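Local coordinates for tubulin-like protein CetZ (Methanosaeta thermophila, PDB 3ZID) that binds and probably hydrolyses GTP as an archaeal relative of tubulin and FtsZ and is thought to take part in the control of cell shape, at residues Glu127-Tyr132 with Glu165-Gly170; Lys81-Phe86 with Ser121-His126. One frame throughout, in Å; residues are numbered along the deposited sequence.

How the interactions relate
Helix 117-131 carries one side of both contacts. In interaction 2 its residues 121-126 pack against helix 79-98; in interaction 1 the last turn of the helix and the residue after it, 127-132, face the loop that follows helix 150-165. The centres of the two contacts lie 13 Å apart, and they touch directly: Val166 of interaction 1 sets CG2 3.5 Å from CA of His126, while its CG1 rests 3.8 Å from CG2 of Ile125. Interaction 2 is near the nucleotide, with the Met124 side chain about 10 Å from the bound GDP and about 7 Å from Gly117, a GTP-binding residue. Interaction 1 lies at the surface, away from the nucleotide-binding residues.

Interaction 1. Residues Glu127-Tyr132 with Glu165-Gly170; sequences ELKKRY and EVEADG
Lys129, near the C-terminal end of helix 117-131, reaches across to the backbone of Val166 and Glu167 in the tubulin/FtsZ GTPase domain, where the chain leaves helix 150-165 and heads for strand 172-175. Its NZ donates a hydrogen bond of 3.2 Å to Val166 O, arriving 22° out of the carbonyl plane, and a second, weak one of 3.3 Å to Glu167 O. The ammonium thus faces two successive carbonyl oxygens, both on one side of it, just where the chain departs from helical geometry, Glu167 having a positive phi of 57°. CD and CE lie alongside the same two oxygens, CE 3.4 Å from Glu167 O. A bend at chi3 (61°) in an otherwise extended lysine chain turns CE toward these acceptors. The Glu167 carboxylate stays beyond salt-bridge distance, OE1 being 4.1 Å from Lys129 NZ, so it probably adds no more than a longer-range attraction to the backbone bonds. With an alanine here the ammonium is gone, and the carbonyls of Val166 and Glu167 are likely to lose this donor and the loop some of its hold on the helix. Farther along the loop, the Asp169 carboxylate forms a salt bridge with Lys222 and accepts a hydrogen bond from the Ile137 backbone N.

Within 127-132, Glu127 is held by two neighbours on its own helix. Lys130 NZ meets OE2 on its syn side, whereas Arg131 NH1 approaches OE1 on the anti side at 2.6 Å, completing a salt-bridge network. The same Arg131 NH1 also donates to the backbone oxygen of Glu127, at 2.7 Å and nearly in the guanidinium plane, so that Glu127 O accepts from both NH1 and the backbone N of Arg131.

Interaction 2. Residues Lys81-Phe86 with Ser121-His126; sequences KGKQGF and SPLMIH
Two helices of the Rossmann-like GTPase domain, 79-98 and 117-131, pack side by side here, their segments running in roughly the same direction at 34° with axes 10.3 Å apart. Phe86 and Leu123 carry most of the contact. Leu123 lays its CB over one face of the Phe86 ring, 3.8 Å from the centroid and displaced toward the rim, a CH-pi contact in which CB comes within 3.5 Å of CE2. The Phe86 side chain extends across the gap because its CG is anti to the backbone N (chi1 180°), and the leucine and phenylalanine side chains lie alongside one another, pointing opposite ways. Leu123 CD1 therefore reaches back along the phenylalanine, 3.6 Å from Phe86 CD2 and close to Phe86 CB.

The far end of the ring meets the next residue of helix 117-131. Phe86 CZ approaches the backbone N and CA of Met124, and CE1 lies 4.1 Å from Met124 CB. The Met124 side chain runs at about a right angle to that of Phe86, its chain bending at chi3 (-41°) so that Met124 CE comes to 4.2 Å from Phe86 CE1. Beyond this contact, Met124 packs on Leu7 and Val9 of the central strand 3-9, and Phe120 meets Phe86 edge-to-face.

Lys83 meets Leu123 CD1 with its CA and the first carbons of its side chain, CG standing 4.0 Å from Leu123 CD1. From there the extended chain carries NZ to a salt bridge with Glu162 on helix 150-165, so one lysine combines apolar packing at its root with a charged link at its end. No hydrogen bond joins the two segments, which implies that they hold together through shape fit and dispersion, with the Phe86 ring lodged against both Leu123 and Met124.

Interaction 1. Residues Glu127-Tyr132 with Glu165-Gly170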
ATOM      1  N   GLU A 127     -12.545  -0.157 -13.121  1.00 30.42           N
ATOM      2  CA  GLU A 127     -12.689  -0.862 -14.379  1.00 29.63           C
ATOM      3  C   GLU A 127     -12.420  -2.356 -14.234  1.00 26.87           C
ATOM      4  O   GLU A 127     -13.120  -3.181 -14.814  1.00 29.38           O
ATOM      5  CB  GLU A 127     -11.775  -0.233 -15.429  1.00 38.16           C
ATOM      6  CG  GLU A 127     -12.214   1.163 -15.841  1.00 42.96           C
ATOM      7  CD  GLU A 127     -13.657   1.176 -16.345  1.00 56.00           C
ATOM      8  OE1 GLU A 127     -14.037   0.259 -17.119  1.00 53.75           O
ATOM      9  OE2 GLU A 127     -14.413   2.095 -15.963  1.00 61.69           O
ATOM     10  N   LEU A 128     -11.427  -2.697 -13.421  1.00 28.54           N
ATOM     11  CA  LEU A 128     -11.055  -4.098 -13.202  1.00 33.42           C
ATOM     12  C   LEU A 128     -12.171  -4.907 -12.538  1.00 37.15           C
ATOM     13  O   LEU A 128     -12.397  -6.082 -12.884  1.00 33.35           O
ATOM     14  CB  LEU A 128      -9.762  -4.196 -12.371  1.00 30.57           C
ATOM     15  CG  LEU A 128      -8.479  -3.756 -13.084  1.00 35.14           C
ATOM     16  CD1 LEU A 128      -7.315  -3.669 -12.110  1.00 35.65           C
ATOM     17  CD2 LEU A 128      -8.152  -4.679 -14.257  1.00 44.26           C
ATOM     18  N   LYS A 129     -12.861  -4.284 -11.582  1.00 32.00           N
ATOM     19  CA  LYS A 129     -13.950  -4.948 -10.867  1.00 34.26           C
ATOM     20  C   LYS A 129     -15.075  -5.325 -11.813  1.00 35.79           C
ATOM     21  O   LYS A 129     -15.721  -6.344 -11.617  1.00 34.67           O
ATOM     22  CB  LYS A 129     -14.503  -4.089  -9.734  1.00 38.26           C
ATOM     23  CG  LYS A 129     -13.652  -4.043  -8.488  1.00 40.02           C
ATOM     24  CD  LYS A 129     -14.327  -3.170  -7.456  1.00 46.77           C
ATOM     25  CE  LYS A 129     -15.681  -3.747  -7.074  1.00 47.67           C
ATOM     26  NZ  LYS A 129     -16.610  -2.683  -6.584  1.00 53.16           N
ATOM     27  N   LYS A 130     -15.318  -4.479 -12.814  1.00 41.55           N
ATOM     28  CA  LYS A 130     -16.293  -4.781 -13.860  1.00 45.08           C
ATOM     29  C   LYS A 130     -15.882  -5.987 -14.696  1.00 46.72           C
ATOM     30  O   LYS A 130     -16.705  -6.830 -15.010  1.00 50.30           O
ATOM     31  CB  LYS A 130     -16.450  -3.606 -14.819  1.00 39.29           C
ATOM     32  CG  LYS A 130     -17.041  -2.360 -14.239  1.00 43.71           C
ATOM     33  CD  LYS A 130     -17.073  -1.303 -15.340  1.00 46.89           C
ATOM     34  CE  LYS A 130     -17.263   0.079 -14.801  1.00 48.60           C
ATOM     35  NZ  LYS A 130     -17.092   1.080 -15.892  1.00 54.79           N
ATOM     36  N   ARG A 131     -14.602  -6.061 -15.049  1.00 48.12           N
ATOM     37  CA  ARG A 131     -14.119  -7.070 -15.985  1.00 49.48           C
ATOM     38  C   ARG A 131     -13.818  -8.411 -15.325  1.00 53.30           C
ATOM     39  O   ARG A 131     -13.994  -9.464 -15.940  1.00 60.38           O
ATOM     40  CB  ARG A 131     -12.886  -6.548 -16.721  1.00 51.97           C
ATOM     41  CG  ARG A 131     -13.224  -5.538 -17.799  1.00 65.85           C
ATOM     42  CD  ARG A 131     -12.085  -4.555 -18.021  1.00 72.44           C
ATOM     43  NE  ARG A 131     -12.466  -3.461 -18.917  1.00 75.01           N
ATOM     44  CZ  ARG A 131     -13.201  -2.410 -18.556  1.00 71.77           C
ATOM     45  NH1 ARG A 131     -13.656  -2.305 -17.315  1.00 65.76           N
ATOM     46  NH2 ARG A 131     -13.487  -1.464 -19.441  1.00 74.03           N
ATOM     47  N   TYR A 132     -13.411  -8.365 -14.060  1.00 46.25           N
ATOM     48  CA  TYR A 132     -13.061  -9.567 -13.309  1.00 37.87           C
ATOM     49  C   TYR A 132     -13.915  -9.618 -12.054  1.00 32.82           C
ATOM     50  O   TYR A 132     -13.411  -9.405 -10.955  1.00 35.23           O
ATOM     51  CB  TYR A 132     -11.585  -9.526 -12.916  1.00 33.81           C
ATOM     52  CG  TYR A 132     -10.628  -9.497 -14.092  1.00 35.19           C
ATOM     53  CD1 TYR A 132     -10.311 -10.660 -14.790  1.00 35.50           C
ATOM     54  CD2 TYR A 132     -10.021  -8.314 -14.483  1.00 32.95           C
ATOM     55  CE1 TYR A 132      -9.426 -10.640 -15.857  1.00 38.54           C
ATOM     56  CE2 TYR A 132      -9.138  -8.278 -15.550  1.00 40.99           C
ATOM     57  CZ  TYR A 132      -8.842  -9.443 -16.238  1.00 41.66           C
ATOM     58  OH  TYR A 132      -7.962  -9.407 -17.304  1.00 38.60           O
ATOM     59  N   GLU A 165     -14.103   4.397  -1.727  1.00 37.55           N
ATOM     60  CA  GLU A 165     -15.270   4.595  -2.579  1.00 42.66           C
ATOM     61  C   GLU A 165     -15.395   3.547  -3.684  1.00 38.09           C
ATOM     62  O   GLU A 165     -16.485   3.139  -4.050  1.00 35.85           O
ATOM     63  CB  GLU A 165     -15.234   6.007  -3.171  1.00 50.85           C
ATOM     64  CG  GLU A 165     -15.563   7.080  -2.137  1.00 62.83           C
ATOM     65  CD  GLU A 165     -15.667   8.482  -2.720  1.00 70.69           C
ATOM     66  OE1 GLU A 165     -15.068   8.740  -3.790  1.00 71.10           O
ATOM     67  OE2 GLU A 165     -16.337   9.333  -2.090  1.00 73.68           O
ATOM     68  N   VAL A 166     -14.272   3.105  -4.221  1.00 38.71           N
ATOM     69  CA  VAL A 166     -14.317   2.204  -5.364  1.00 43.08           C
ATOM     70  C   VAL A 166     -14.598   0.751  -4.933  1.00 41.75           C
ATOM     71  O   VAL A 166     -14.810  -0.131  -5.769  1.00 45.67           O
ATOM     72  CB  VAL A 166     -13.018   2.317  -6.198  1.00 41.91           C
ATOM     73  CG1 VAL A 166     -11.894   1.536  -5.536  1.00 40.69           C
ATOM     74  CG2 VAL A 166     -13.246   1.852  -7.620  1.00 43.62           C
ATOM     75  N   GLU A 167     -14.645   0.530  -3.620  1.00 31.68           N
ATOM     76  CA  GLU A 167     -15.053  -0.745  -3.027  1.00 35.17           C
ATOM     77  C   GLU A 167     -14.214  -1.938  -3.490  1.00 37.62           C
ATOM     78  O   GLU A 167     -14.737  -2.963  -3.927  1.00 38.08           O
ATOM     79  CB  GLU A 167     -16.535  -1.019  -3.311  1.00 48.27           C
ATOM     80  CG  GLU A 167     -17.497  -0.210  -2.458  1.00 61.83           C
ATOM     81  CD  GLU A 167     -18.956  -0.472  -2.803  1.00 73.85           C
ATOM     82  OE1 GLU A 167     -19.224  -1.048  -3.885  1.00 79.70           O
ATOM     83  OE2 GLU A 167     -19.833  -0.099  -1.992  1.00 73.11           O
ATOM     84  N   ALA A 168     -12.907  -1.809  -3.342  1.00 34.87           N
ATOM     85  CA  ALA A 168     -11.998  -2.918  -3.559  1.00 37.63           C
ATOM     86  C   ALA A 168     -12.121  -3.893  -2.392  1.00 40.64           C
ATOM     87  O   ALA A 168     -12.890  -3.655  -1.475  1.00 40.85           O
ATOM     88  CB  ALA A 168     -10.590  -2.409  -3.678  1.00 35.43           C
ATOM     89  N   ASP A 169     -11.360  -4.984  -2.415  1.00 37.90           N
ATOM     90  CA  ASP A 169     -11.357  -5.904  -1.289  1.00 34.88           C
ATOM     91  C   ASP A 169     -10.320  -5.497  -0.256  1.00 38.77           C
ATOM     92  O   ASP A 169      -9.249  -6.092  -0.148  1.00 48.69           O
ATOM     93  CB  ASP A 169     -11.119  -7.336  -1.767  1.00 30.51           C
ATOM     94  CG  ASP A 169     -12.138  -7.768  -2.794  1.00 43.05           C
ATOM     95  OD1 ASP A 169     -13.308  -7.988  -2.406  1.00 50.36           O
ATOM     96  OD2 ASP A 169     -11.787  -7.844  -3.989  1.00 43.72           O
ATOM     97  N   GLY A 170     -10.612  -4.443   0.487  1.00 27.92           N
ATOM     98  CA  GLY A 170      -9.696  -4.061   1.535  1.00 26.87           C
ATOM     99  C   GLY A 170      -8.577  -3.254   0.932  1.00 29.74           C
ATOM    100  O   GLY A 170      -8.592  -2.906  -0.247  1.00 41.37           O
TER

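Interaction 2. Residues Lys81-Phe86 with Ser121-His126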
ATOM      1  N   LYS A  81      -4.699  16.051 -13.720  1.00 28.01           N
ATOM      2  CA  LYS A  81      -4.046  15.672 -14.962  1.00 27.36           C
ATOM      3  C   LYS A  81      -3.877  14.163 -15.025  1.00 32.99           C
ATOM      4  O   LYS A  81      -4.011  13.543 -16.082  1.00 29.07           O
ATOM      5  CB  LYS A  81      -2.707  16.384 -15.095  1.00 26.62           C
ATOM      6  CG  LYS A  81      -2.871  17.853 -15.462  1.00 25.78           C
ATOM      7  CD  LYS A  81      -1.665  18.367 -16.222  1.00 39.01           C
ATOM      8  CE  LYS A  81      -2.078  19.459 -17.201  1.00 52.15           C
ATOM      9  NZ  LYS A  81      -0.924  20.008 -17.967  1.00 63.06           N
ATOM     10  N   GLY A  82      -3.619  13.571 -13.869  1.00 32.19           N
ATOM     11  CA  GLY A  82      -3.506  12.134 -13.790  1.00 31.02           C
ATOM     12  C   GLY A  82      -4.780  11.466 -14.250  1.00 33.77           C
ATOM     13  O   GLY A  82      -4.749  10.541 -15.060  1.00 36.40           O
ATOM     14  N   LYS A  83      -5.903  11.929 -13.720  1.00 36.37           N
ATOM     15  CA  LYS A  83      -7.198  11.369 -14.078  1.00 39.37           C
ATOM     16  C   LYS A  83      -7.476  11.526 -15.564  1.00 39.08           C
ATOM     17  O   LYS A  83      -7.960  10.588 -16.201  1.00 32.58           O
ATOM     18  CB  LYS A  83      -8.302  12.009 -13.246  1.00 48.21           C
ATOM     19  CG  LYS A  83      -8.241  11.615 -11.785  1.00 47.87           C
ATOM     20  CD  LYS A  83      -9.247  12.390 -10.970  1.00 54.18           C
ATOM     21  CE  LYS A  83      -9.258  11.915  -9.535  1.00 54.53           C
ATOM     22  NZ  LYS A  83     -10.162  12.736  -8.686  1.00 54.43           N
ATOM     23  N   GLN A  84      -7.173  12.705 -16.113  1.00 41.74           N
ATOM     24  CA  GLN A  84      -7.350  12.938 -17.548  1.00 50.35           C
ATOM     25  C   GLN A  84      -6.480  11.986 -18.349  1.00 43.22           C
ATOM     26  O   GLN A  84      -6.944  11.349 -19.300  1.00 41.55           O
ATOM     27  CB  GLN A  84      -7.016  14.388 -17.934  1.00 64.34           C
ATOM     28  CG  GLN A  84      -8.031  15.426 -17.470  1.00 77.71           C
ATOM     29  CD  GLN A  84      -7.568  16.859 -17.712  1.00 84.51           C
ATOM     30  OE1 GLN A  84      -6.390  17.114 -17.975  1.00 83.72           O
ATOM     31  NE2 GLN A  84      -8.497  17.802 -17.605  1.00 88.52           N
ATOM     32  N   GLY A  85      -5.217  11.890 -17.939  1.00 37.20           N
ATOM     33  CA  GLY A  85      -4.268  10.980 -18.546  1.00 41.20           C
ATOM     34  C   GLY A  85      -4.776   9.548 -18.587  1.00 48.04           C
ATOM     35  O   GLY A  85      -4.601   8.848 -19.591  1.00 52.38           O
ATOM     36  N   PHE A  86      -5.397   9.103 -17.499  1.00 41.08           N
ATOM     37  CA  PHE A  86      -5.960   7.760 -17.471  1.00 43.34           C
ATOM     38  C   PHE A  86      -7.096   7.568 -18.492  1.00 47.34           C
ATOM     39  O   PHE A  86      -7.095   6.604 -19.260  1.00 45.17           O
ATOM     40  CB  PHE A  86      -6.447   7.378 -16.073  1.00 38.78           C
ATOM     41  CG  PHE A  86      -7.035   6.002 -16.017  1.00 39.01           C
ATOM     42  CD1 PHE A  86      -6.205   4.889 -15.965  1.00 32.66           C
ATOM     43  CD2 PHE A  86      -8.411   5.811 -16.062  1.00 37.37           C
ATOM     44  CE1 PHE A  86      -6.736   3.616 -15.936  1.00 30.92           C
ATOM     45  CE2 PHE A  86      -8.949   4.541 -16.031  1.00 34.66           C
ATOM     46  CZ  PHE A  86      -8.116   3.447 -15.974  1.00 34.84           C
ATOM     47  N   SER A 121      -4.940   4.549 -10.069  1.00 25.85           N
ATOM     48  CA  SER A 121      -5.224   3.304  -9.363  1.00 24.05           C
ATOM     49  C   SER A 121      -6.692   3.113  -8.984  1.00 23.34           C
ATOM     50  O   SER A 121      -7.262   2.062  -9.258  1.00 23.56           O
ATOM     51  CB  SER A 121      -4.274   3.099  -8.176  1.00 28.40           C
ATOM     52  OG  SER A 121      -2.932   2.978  -8.636  1.00 29.05           O
ATOM     53  N   PRO A 122      -7.316   4.128  -8.366  1.00 30.37           N
ATOM     54  CA  PRO A 122      -8.746   3.955  -8.093  1.00 26.34           C
ATOM     55  C   PRO A 122      -9.552   3.818  -9.369  1.00 27.53           C
ATOM     56  O   PRO A 122     -10.528   3.063  -9.368  1.00 33.34           O
ATOM     57  CB  PRO A 122      -9.125   5.238  -7.359  1.00 28.83           C
ATOM     58  CG  PRO A 122      -7.831   5.709  -6.750  1.00 30.27           C
ATOM     59  CD  PRO A 122      -6.774   5.342  -7.728  1.00 30.03           C
ATOM     60  N   LEU A 123      -9.155   4.526 -10.429  1.00 27.47           N
ATOM     61  CA  LEU A 123      -9.861   4.442 -11.710  1.00 29.43           C
ATOM     62  C   LEU A 123      -9.723   3.068 -12.313  1.00 31.49           C
ATOM     63  O   LEU A 123     -10.696   2.493 -12.823  1.00 34.40           O
ATOM     64  CB  LEU A 123      -9.339   5.485 -12.712  1.00 30.14           C
ATOM     65  CG  LEU A 123      -9.553   6.935 -12.281  1.00 31.36           C
ATOM     66  CD1 LEU A 123      -9.119   8.004 -13.314  1.00 30.87           C
ATOM     67  CD2 LEU A 123     -10.979   7.052 -11.988  1.00 33.55           C
ATOM     68  N   MET A 124      -8.504   2.541 -12.242  1.00 28.34           N
ATOM     69  CA  MET A 124      -8.183   1.234 -12.800  1.00 26.72           C
ATOM     70  C   MET A 124      -8.897   0.126 -12.030  1.00 27.95           C
ATOM     71  O   MET A 124      -9.341  -0.862 -12.604  1.00 30.02           O
ATOM     72  CB  MET A 124      -6.669   1.014 -12.764  1.00 29.10           C
ATOM     73  CG  MET A 124      -6.161  -0.016 -13.774  1.00 34.72           C
ATOM     74  SD  MET A 124      -4.359  -0.137 -13.755  1.00 51.80           S
ATOM     75  CE  MET A 124      -3.931   1.584 -13.602  1.00 32.20           C
ATOM     76  N   ILE A 125      -9.006   0.285 -10.723  1.00 24.52           N
ATOM     77  CA  ILE A 125      -9.676  -0.736  -9.921  1.00 30.83           C
ATOM     78  C   ILE A 125     -11.161  -0.776 -10.296  1.00 31.95           C
ATOM     79  O   ILE A 125     -11.754  -1.855 -10.441  1.00 28.44           O
ATOM     80  CB  ILE A 125      -9.479  -0.473  -8.416  1.00 27.44           C
ATOM     81  CG1 ILE A 125      -8.023  -0.744  -8.038  1.00 28.83           C
ATOM     82  CG2 ILE A 125     -10.446  -1.302  -7.581  1.00 26.01           C
ATOM     83  CD1 ILE A 125      -7.615  -0.138  -6.706  1.00 33.82           C
ATOM     84  N   HIS A 126     -11.751   0.398 -10.482  1.00 26.80           N
ATOM     85  CA  HIS A 126     -13.147   0.464 -10.874  1.00 28.68           C
ATOM     86  C   HIS A 126     -13.390  -0.365 -12.125  1.00 34.60           C
ATOM     87  O   HIS A 126     -14.324  -1.163 -12.196  1.00 34.90           O
ATOM     88  CB  HIS A 126     -13.577   1.913 -11.149  1.00 32.19           C
ATOM     89  CG  HIS A 126     -15.028   2.040 -11.516  1.00 31.06           C
ATOM     90  ND1 HIS A 126     -16.047   1.694 -10.652  1.00 35.24           N
ATOM     91  CD2 HIS A 126     -15.625   2.390 -12.680  1.00 28.74           C
ATOM     92  CE1 HIS A 126     -17.210   1.873 -11.252  1.00 34.48           C
ATOM     93  NE2 HIS A 126     -16.981   2.299 -12.480  1.00 37.11           N
TER